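Long-range contacts in uncharacterized protein (PDB 1ZJJ), which is uncharacterised but, as a magnesium-binding member of the haloacid dehalogenase superfamily, probably acts as a phosphatase: residues B[38-42]-B[186-192]; B[116-122]-B[137-142]. The contacts are given in a common frame with arbitrary orientation. Residues are numbered along the deposited sequence.

Both contacts are buried, but they belong to different sheets, with centres about 24 Å apart and nearest atoms about 12 Å apart. Contact 1 lies near the centre of the chain, where the end of strand 36-40 in the six-stranded parallel sheet meets the loop leading into helix 190-199. It mixes polar and apolar contacts: a lysine and an asparagine bridge the segments by hydrogen bonds close to the magnesium site, while a leucine and a methionine pack beside them. Contact 2 is nested in the intervening chain and belongs to the four-stranded parallel sheet, probably the cap of this HAD-like protein. It packs helix 132-143 against strand 121-124 and the turn before it through apolar and aromatic side chains, and its tryptophan indole NH is hydrogen-bonded to a second subunit.

Contact 1 of 2, residues B[38-42]-B[186-192]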
ATOM      1  N   PHE B  38       6.289 -24.874 -15.134  1.00 17.87           N
ATOM      2  CA  PHE B  38       6.832 -23.568 -14.814  1.00 17.30           C
ATOM      3  C   PHE B  38       5.790 -22.883 -13.928  1.00 18.41           C
ATOM      4  O   PHE B  38       4.581 -23.001 -14.165  1.00 19.04           O
ATOM      5  CB  PHE B  38       7.103 -22.786 -16.103  1.00 17.79           C
ATOM      6  CG  PHE B  38       8.121 -23.445 -17.015  1.00 19.51           C
ATOM      7  CD1 PHE B  38       8.947 -24.465 -16.546  1.00 21.67           C
ATOM      8  CD2 PHE B  38       8.271 -23.023 -18.332  1.00 23.43           C
ATOM      9  CE1 PHE B  38       9.909 -25.056 -17.377  1.00 24.04           C
ATOM     10  CE2 PHE B  38       9.229 -23.606 -19.171  1.00 24.51           C
ATOM     11  CZ  PHE B  38      10.050 -24.626 -18.690  1.00 22.99           C
ATOM     12  N   LEU B  39       6.257 -22.179 -12.906  1.00 15.65           N
ATOM     13  CA  LEU B  39       5.350 -21.548 -11.961  1.00 16.51           C
ATOM     14  C   LEU B  39       5.736 -20.110 -11.647  1.00 17.65           C
ATOM     15  O   LEU B  39       6.682 -19.875 -10.893  1.00 18.01           O
ATOM     16  CB  LEU B  39       5.336 -22.381 -10.667  1.00 19.36           C
ATOM     17  CG  LEU B  39       4.330 -22.035  -9.561  1.00 20.11           C
ATOM     18  CD1 LEU B  39       2.941 -22.430 -10.032  1.00 19.41           C
ATOM     19  CD2 LEU B  39       4.672 -22.777  -8.268  1.00 19.40           C
ATOM     20  N   THR B  40       4.999 -19.154 -12.214  1.00 16.11           N
ATOM     21  CA  THR B  40       5.277 -17.739 -11.981  1.00 16.26           C
ATOM     22  C   THR B  40       4.184 -17.013 -11.187  1.00 17.00           C
ATOM     23  O   THR B  40       2.990 -17.249 -11.398  1.00 15.15           O
ATOM     24  CB  THR B  40       5.483 -16.982 -13.312  1.00 15.96           C
ATOM     25  OG1 THR B  40       5.745 -15.601 -13.036  1.00 16.28           O
ATOM     26  CG2 THR B  40       4.244 -17.085 -14.193  1.00 15.33           C
ATOM     27  N   ASN B  41       4.608 -16.139 -10.271  1.00 17.03           N
ATOM     28  CA  ASN B  41       3.715 -15.334  -9.453  1.00 17.00           C
ATOM     29  C   ASN B  41       3.145 -14.164 -10.252  1.00 17.77           C
ATOM     30  O   ASN B  41       2.225 -13.477  -9.827  1.00 16.15           O
ATOM     31  CB  ASN B  41       4.509 -14.809  -8.256  1.00 13.64           C
ATOM     32  CG  ASN B  41       4.235 -15.675  -7.054  1.00 13.94           C
ATOM     33  OD1 ASN B  41       3.529 -16.678  -7.123  1.00 15.75           O
ATOM     34  ND2 ASN B  41       4.823 -15.268  -5.916  1.00 12.91           N
ATOM     35  N   ASN B  42       3.725 -13.916 -11.420  1.00 18.26           N
ATOM     36  CA  ASN B  42       3.295 -12.791 -12.244  1.00 20.88           C
ATOM     37  C   ASN B  42       1.927 -13.086 -12.857  1.00 20.68           C
ATOM     38  O   ASN B  42       1.713 -14.156 -13.418  1.00 22.48           O
ATOM     39  CB  ASN B  42       4.327 -12.522 -13.344  1.00 21.57           C
ATOM     40  CG  ASN B  42       4.233 -11.115 -13.903  1.00 24.15           C
ATOM     41  OD1 ASN B  42       3.176 -10.688 -14.366  1.00 24.27           O
ATOM     42  ND2 ASN B  42       5.344 -10.385 -13.860  1.00 25.99           N
ATOM     43  N   GLY B 186      -0.619 -16.838  -4.915  1.00 15.50           N
ATOM     44  CA  GLY B 186       0.703 -17.297  -5.303  1.00 17.71           C
ATOM     45  C   GLY B 186       1.713 -17.691  -4.243  1.00 18.67           C
ATOM     46  O   GLY B 186       1.446 -17.616  -3.044  1.00 18.90           O
ATOM     47  N   LYS B 187       2.879 -18.129  -4.713  1.00 18.47           N
ATOM     48  CA  LYS B 187       3.980 -18.535  -3.843  1.00 18.57           C
ATOM     49  C   LYS B 187       4.232 -17.423  -2.832  1.00 18.07           C
ATOM     50  O   LYS B 187       4.199 -16.245  -3.187  1.00 18.52           O
ATOM     51  CB  LYS B 187       5.246 -18.756  -4.674  1.00 16.99           C
ATOM     52  CG  LYS B 187       5.100 -19.798  -5.772  1.00 17.81           C
ATOM     53  CD  LYS B 187       6.310 -19.798  -6.705  1.00 16.86           C
ATOM     54  CE  LYS B 187       6.386 -18.497  -7.497  1.00 19.55           C
ATOM     55  NZ  LYS B 187       7.589 -18.477  -8.362  1.00 19.53           N
ATOM     56  N   PRO B 188       4.554 -17.780  -1.577  1.00 19.58           N
ATOM     57  CA  PRO B 188       4.709 -19.127  -1.015  1.00 18.87           C
ATOM     58  C   PRO B 188       3.434 -19.655  -0.371  1.00 20.72           C
ATOM     59  O   PRO B 188       3.485 -20.408   0.605  1.00 21.12           O
ATOM     60  CB  PRO B 188       5.799 -18.917   0.020  1.00 20.38           C
ATOM     61  CG  PRO B 188       5.359 -17.623   0.632  1.00 19.05           C
ATOM     62  CD  PRO B 188       5.006 -16.771  -0.600  1.00 21.21           C
ATOM     63  N   ASN B 189       2.290 -19.272  -0.923  1.00 19.85           N
ATOM     64  CA  ASN B 189       1.012 -19.678  -0.368  1.00 20.58           C
ATOM     65  C   ASN B 189       0.452 -21.009  -0.850  1.00 21.76           C
ATOM     66  O   ASN B 189       0.796 -21.510  -1.917  1.00 21.01           O
ATOM     67  CB  ASN B 189       0.004 -18.552  -0.582  1.00 21.39           C
ATOM     68  CG  ASN B 189       0.383 -17.299   0.183  1.00 24.49           C
ATOM     69  OD1 ASN B 189       0.161 -17.212   1.388  1.00 26.24           O
ATOM     70  ND2 ASN B 189       0.983 -16.336  -0.505  1.00 23.43           N
ATOM     71  N   GLU B 190      -0.434 -21.563  -0.032  1.00 21.69           N
ATOM     72  CA  GLU B 190      -1.060 -22.853  -0.265  1.00 23.58           C
ATOM     73  C   GLU B 190      -1.918 -23.008  -1.530  1.00 21.70           C
ATOM     74  O   GLU B 190      -1.905 -24.064  -2.157  1.00 20.86           O
ATOM     75  CB  GLU B 190      -1.853 -23.219   0.994  1.00 27.80           C
ATOM     76  CG  GLU B 190      -2.360 -24.638   1.059  1.00 30.62           C
ATOM     77  CD  GLU B 190      -3.568 -24.845   0.185  1.00 35.55           C
ATOM     78  OE1 GLU B 190      -4.278 -23.849  -0.061  1.00 37.18           O
ATOM     79  OE2 GLU B 190      -3.819 -25.992  -0.245  1.00 37.37           O
ATOM     80  N   PRO B 191      -2.678 -21.969  -1.924  1.00 20.63           N
ATOM     81  CA  PRO B 191      -3.495 -22.118  -3.134  1.00 19.60           C
ATOM     82  C   PRO B 191      -2.652 -22.494  -4.358  1.00 18.68           C
ATOM     83  O   PRO B 191      -3.089 -23.269  -5.216  1.00 17.97           O
ATOM     84  CB  PRO B 191      -4.138 -20.738  -3.290  1.00 19.98           C
ATOM     85  CG  PRO B 191      -4.267 -20.275  -1.866  1.00 20.53           C
ATOM     86  CD  PRO B 191      -2.924 -20.664  -1.286  1.00 20.02           C
ATOM     87  N   MET B 192      -1.445 -21.939  -4.432  1.00 18.33           N
ATOM     88  CA  MET B 192      -0.547 -22.214  -5.552  1.00 19.01           C
ATOM     89  C   MET B 192      -0.093 -23.668  -5.485  1.00 19.85           C
ATOM     90  O   MET B 192       0.014 -24.341  -6.506  1.00 19.00           O
ATOM     91  CB  MET B 192       0.675 -21.295  -5.499  1.00 20.23           C
ATOM     92  CG  MET B 192       1.430 -21.199  -6.813  1.00 21.87           C
ATOM     93  SD  MET B 192       0.497 -20.244  -8.031  1.00 26.16           S
ATOM     94  CE  MET B 192       1.727 -19.094  -8.565  1.00 20.89           C
TER
HETATM   95  O   HOH W   1       7.731 -15.628  -9.649  1.00 17.13           O
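Lys187 lays its aliphatic chain along Leu39, CD to CD2 at 3.7 Å, and carries its ammonium to the end of strand 36-40, in the HAD-type parallel sheet. There Lys187 NZ donates to the backbone O of Leu39 (3.0 Å) and forms salt bridges with Asp7, a magnesium ligand, and Asp215, a placement consistent with the motif III lysine of HAD phosphatases. Just past the strand, Asn41 clamps the backbone of Lys187 with its carboxamide: OD1 accepts from Lys187 N (2.9 Å) and ND2 donates to Lys187 O (3.0 Å), while ND2 also bonds Asp154. The following peptide, before Pro188, is cis. Gly186 suits this close fit, because a CB would clash with Asn41 OD1. From the first turn of helix 190-199, Met192 reaches both residues, with CG 3.8 Å from Leu39 CD1 and CE 3.3 Å from Asn41 OD1. A water completes the junction, accepting from Asn41 N at 3.2 Å and Lys187 NZ at 3.1 Å.

Contact 2 of 2, residues B[116-122]-B[137-142]; sequences WKEVKHV and YATLAI
Residues 116-118 form a short 3-10 turn, with Val119 N bonded to Trp116 O at 3.1 Å; Val119 is extended (-68/132), Lys120 kinks the chain (-104/-24), and His121 and Val122 run as strand (-139/134, -114/121). Facing it, 137-142 is regular alpha helix, with Ala141 N to Tyr137 O and Ile142 N to Ala138 O both at 2.9 Å. The CA atoms of Trp116 and Ala141 are 5.5 Å apart, those of Val122 and Ala138 6.4 Å. Ala141 makes the closer approach possible: its methyl CB lies 3.8 Å from Trp116 O, 4.0 Å from Val119 CB and 3.7 Å from Val122 CG2. Val122 (chi1 t) also sets CG1 3.9 Å from Ala138 CB and CG2 3.7 Å from Ile142 CG1. At the other end Trp116, chi1 p and chi2 -94°, turns its indole onto the helix. Leu140 CB sits over the face of the six-membered ring of Trp116, 3.8 Å from its centroid, in a CH-pi contact. Tyr137 (chi1 m) meets the five-membered ring of Trp116 obliquely, centroids 5.2 Å apart and planes at 33°, with Tyr137 CD1 3.4 Å from Trp116 CD1. Such apolar helix-on-sheet packing is characteristic of a beta-alpha-beta unit, here strand 121-124, helix 132-143 and strand 147-150. Trp116 NE1 bonds Glu161 of the second subunit, and Leu140 packs on Ile163 of that subunit. Within the chain, Val119, Tyr137 and Ala138 touch Phe87 of strand 86-89, Tyr137 also rests on helix 108-115, and Ala138 and Ile142 touch helix 167-178.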
ATOM      1  N   TRP B 116     -20.206  -1.220  -7.950  1.00 21.83           N
ATOM      2  CA  TRP B 116     -19.240  -1.802  -7.019  1.00 22.60           C
ATOM      3  C   TRP B 116     -20.028  -2.457  -5.882  1.00 22.51           C
ATOM      4  O   TRP B 116     -19.554  -3.400  -5.238  1.00 22.15           O
ATOM      5  CB  TRP B 116     -18.328  -0.729  -6.430  1.00 19.12           C
ATOM      6  CG  TRP B 116     -19.062   0.414  -5.780  1.00 20.17           C
ATOM      7  CD1 TRP B 116     -19.413   1.596  -6.366  1.00 18.99           C
ATOM      8  CD2 TRP B 116     -19.513   0.475  -4.419  1.00 19.74           C
ATOM      9  NE1 TRP B 116     -20.055   2.393  -5.439  1.00 17.48           N
ATOM     10  CE2 TRP B 116     -20.125   1.727  -4.237  1.00 21.22           C
ATOM     11  CE3 TRP B 116     -19.453  -0.413  -3.331  1.00 21.87           C
ATOM     12  CZ2 TRP B 116     -20.672   2.125  -3.029  1.00 21.14           C
ATOM     13  CZ3 TRP B 116     -20.002  -0.022  -2.116  1.00 23.10           C
ATOM     14  CH2 TRP B 116     -20.605   1.250  -1.980  1.00 22.22           C
ATOM     15  N   LYS B 117     -21.239  -1.935  -5.664  1.00 22.47           N
ATOM     16  CA  LYS B 117     -22.161  -2.405  -4.629  1.00 22.47           C
ATOM     17  C   LYS B 117     -22.570  -3.857  -4.870  1.00 21.22           C
ATOM     18  O   LYS B 117     -22.910  -4.569  -3.938  1.00 21.91           O
ATOM     19  CB  LYS B 117     -23.412  -1.513  -4.613  1.00 24.00           C
ATOM     20  CG  LYS B 117     -23.796  -0.952  -3.247  1.00 28.28           C
ATOM     21  CD  LYS B 117     -23.935  -2.039  -2.209  1.00 27.87           C
ATOM     22  CE  LYS B 117     -24.584  -1.466  -0.974  1.00 30.80           C
ATOM     23  NZ  LYS B 117     -24.268  -2.241   0.232  1.00 30.30           N
ATOM     24  N   GLU B 118     -22.548  -4.287  -6.129  1.00 20.78           N
ATOM     25  CA  GLU B 118     -22.928  -5.659  -6.456  1.00 20.99           C
ATOM     26  C   GLU B 118     -21.751  -6.632  -6.602  1.00 20.21           C
ATOM     27  O   GLU B 118     -21.947  -7.814  -6.882  1.00 20.06           O
ATOM     28  CB  GLU B 118     -23.780  -5.684  -7.736  1.00 22.69           C
ATOM     29  CG  GLU B 118     -25.169  -5.078  -7.574  1.00 23.33           C
ATOM     30  CD  GLU B 118     -25.173  -3.555  -7.484  1.00 25.76           C
ATOM     31  OE1 GLU B 118     -24.755  -2.884  -8.446  1.00 25.22           O
ATOM     32  OE2 GLU B 118     -25.599  -3.015  -6.442  1.00 26.01           O
ATOM     33  N   VAL B 119     -20.535  -6.132  -6.429  1.00 18.59           N
ATOM     34  CA  VAL B 119     -19.342  -6.973  -6.546  1.00 18.69           C
ATOM     35  C   VAL B 119     -19.242  -7.992  -5.412  1.00 17.58           C
ATOM     36  O   VAL B 119     -19.382  -7.635  -4.243  1.00 16.11           O
ATOM     37  CB  VAL B 119     -18.055  -6.117  -6.531  1.00 18.21           C
ATOM     38  CG1 VAL B 119     -16.824  -7.018  -6.370  1.00 19.95           C
ATOM     39  CG2 VAL B 119     -17.962  -5.306  -7.808  1.00 19.77           C
ATOM     40  N   LYS B 120     -18.992  -9.254  -5.755  1.00 17.83           N
ATOM     41  CA  LYS B 120     -18.872 -10.310  -4.750  1.00 18.99           C
ATOM     42  C   LYS B 120     -17.413 -10.714  -4.495  1.00 18.72           C
ATOM     43  O   LYS B 120     -17.081 -11.229  -3.424  1.00 17.45           O
ATOM     44  CB  LYS B 120     -19.674 -11.546  -5.183  1.00 21.16           C
ATOM     45  CG  LYS B 120     -21.183 -11.337  -5.238  1.00 23.17           C
ATOM     46  CD  LYS B 120     -21.741 -11.018  -3.857  1.00 26.40           C
ATOM     47  CE  LYS B 120     -23.243 -10.748  -3.898  1.00 29.55           C
ATOM     48  NZ  LYS B 120     -24.043 -11.976  -4.178  1.00 31.82           N
ATOM     49  N   HIS B 121     -16.552 -10.479  -5.482  1.00 17.54           N
ATOM     50  CA  HIS B 121     -15.137 -10.827  -5.368  1.00 18.14           C
ATOM     51  C   HIS B 121     -14.243  -9.737  -5.952  1.00 17.89           C
ATOM     52  O   HIS B 121     -14.496  -9.236  -7.049  1.00 17.47           O
ATOM     53  CB  HIS B 121     -14.851 -12.139  -6.116  1.00 17.07           C
ATOM     54  CG  HIS B 121     -15.758 -13.269  -5.743  1.00 17.13           C
ATOM     55  ND1 HIS B 121     -15.740 -13.864  -4.499  1.00 16.15           N
ATOM     56  CD2 HIS B 121     -16.714 -13.919  -6.453  1.00 16.66           C
ATOM     57  CE1 HIS B 121     -16.643 -14.827  -4.458  1.00 15.85           C
ATOM     58  NE2 HIS B 121     -17.248 -14.880  -5.633  1.00 15.68           N
ATOM     59  N   VAL B 122     -13.198  -9.370  -5.214  1.00 18.49           N
ATOM     60  CA  VAL B 122     -12.239  -8.381  -5.687  1.00 17.18           C
ATOM     61  C   VAL B 122     -10.909  -9.110  -5.866  1.00 16.11           C
ATOM     62  O   VAL B 122     -10.386  -9.700  -4.922  1.00 18.29           O
ATOM     63  CB  VAL B 122     -12.056  -7.227  -4.688  1.00 18.21           C
ATOM     64  CG1 VAL B 122     -10.981  -6.277  -5.199  1.00 17.56           C
ATOM     65  CG2 VAL B 122     -13.372  -6.482  -4.505  1.00 20.48           C
ATOM     66  N   TYR B 137     -12.878   1.913  -5.469  1.00 17.93           N
ATOM     67  CA  TYR B 137     -13.948   0.941  -5.672  1.00 18.93           C
ATOM     68  C   TYR B 137     -13.619  -0.425  -5.087  1.00 18.91           C
ATOM     69  O   TYR B 137     -14.501  -1.109  -4.565  1.00 19.01           O
ATOM     70  CB  TYR B 137     -14.289   0.831  -7.159  1.00 20.97           C
ATOM     71  CG  TYR B 137     -15.019   2.057  -7.647  1.00 21.16           C
ATOM     72  CD1 TYR B 137     -16.210   2.451  -7.043  1.00 22.80           C
ATOM     73  CD2 TYR B 137     -14.489   2.864  -8.652  1.00 23.22           C
ATOM     74  CE1 TYR B 137     -16.855   3.627  -7.419  1.00 24.60           C
ATOM     75  CE2 TYR B 137     -15.127   4.048  -9.041  1.00 23.73           C
ATOM     76  CZ  TYR B 137     -16.309   4.419  -8.415  1.00 25.08           C
ATOM     77  OH  TYR B 137     -16.956   5.582  -8.771  1.00 27.37           O
ATOM     78  N   ALA B 138     -12.351  -0.819  -5.147  1.00 18.15           N
ATOM     79  CA  ALA B 138     -11.957  -2.107  -4.589  1.00 18.08           C
ATOM     80  C   ALA B 138     -12.183  -2.079  -3.078  1.00 17.75           C
ATOM     81  O   ALA B 138     -12.660  -3.048  -2.489  1.00 19.56           O
ATOM     82  CB  ALA B 138     -10.489  -2.392  -4.900  1.00 18.44           C
ATOM     83  N   THR B 139     -11.830  -0.961  -2.454  1.00 17.18           N
ATOM     84  CA  THR B 139     -11.997  -0.794  -1.020  1.00 17.35           C
ATOM     85  C   THR B 139     -13.480  -0.792  -0.647  1.00 18.42           C
ATOM     86  O   THR B 139     -13.895  -1.460   0.303  1.00 18.88           O
ATOM     87  CB  THR B 139     -11.339   0.527  -0.545  1.00 18.83           C
ATOM     88  OG1 THR B 139      -9.918   0.420  -0.683  1.00 16.84           O
ATOM     89  CG2 THR B 139     -11.679   0.821   0.904  1.00 17.31           C
ATOM     90  N   LEU B 140     -14.276  -0.034  -1.394  1.00 18.68           N
ATOM     91  CA  LEU B 140     -15.709   0.037  -1.129  1.00 18.53           C
ATOM     92  C   LEU B 140     -16.329  -1.349  -1.250  1.00 17.89           C
ATOM     93  O   LEU B 140     -17.120  -1.755  -0.403  1.00 19.79           O
ATOM     94  CB  LEU B 140     -16.387   1.006  -2.106  1.00 19.58           C
ATOM     95  CG  LEU B 140     -16.101   2.497  -1.875  1.00 20.37           C
ATOM     96  CD1 LEU B 140     -16.675   3.330  -3.003  1.00 21.42           C
ATOM     97  CD2 LEU B 140     -16.695   2.920  -0.543  1.00 19.58           C
ATOM     98  N   ALA B 141     -15.948  -2.080  -2.291  1.00 19.24           N
ATOM     99  CA  ALA B 141     -16.482  -3.423  -2.515  1.00 17.71           C
ATOM    100  C   ALA B 141     -16.066  -4.401  -1.414  1.00 17.66           C
ATOM    101  O   ALA B 141     -16.902  -5.100  -0.849  1.00 16.81           O
ATOM    102  CB  ALA B 141     -16.032  -3.932  -3.874  1.00 17.09           C
ATOM    103  N   ILE B 142     -14.772  -4.449  -1.102  1.00 17.17           N
ATOM    104  CA  ILE B 142     -14.286  -5.347  -0.052  1.00 16.72           C
ATOM    105  C   ILE B 142     -14.951  -5.013   1.289  1.00 17.55           C
ATOM    106  O   ILE B 142     -15.272  -5.916   2.070  1.00 16.21           O
ATOM    107  CB  ILE B 142     -12.756  -5.251   0.102  1.00 17.18           C
ATOM    108  CG1 ILE B 142     -12.078  -5.821  -1.147  1.00 16.49           C
ATOM    109  CG2 ILE B 142     -12.313  -5.987   1.367  1.00 18.32           C
ATOM    110  CD1 ILE B 142     -10.576  -5.564  -1.198  1.00 14.46           C
TER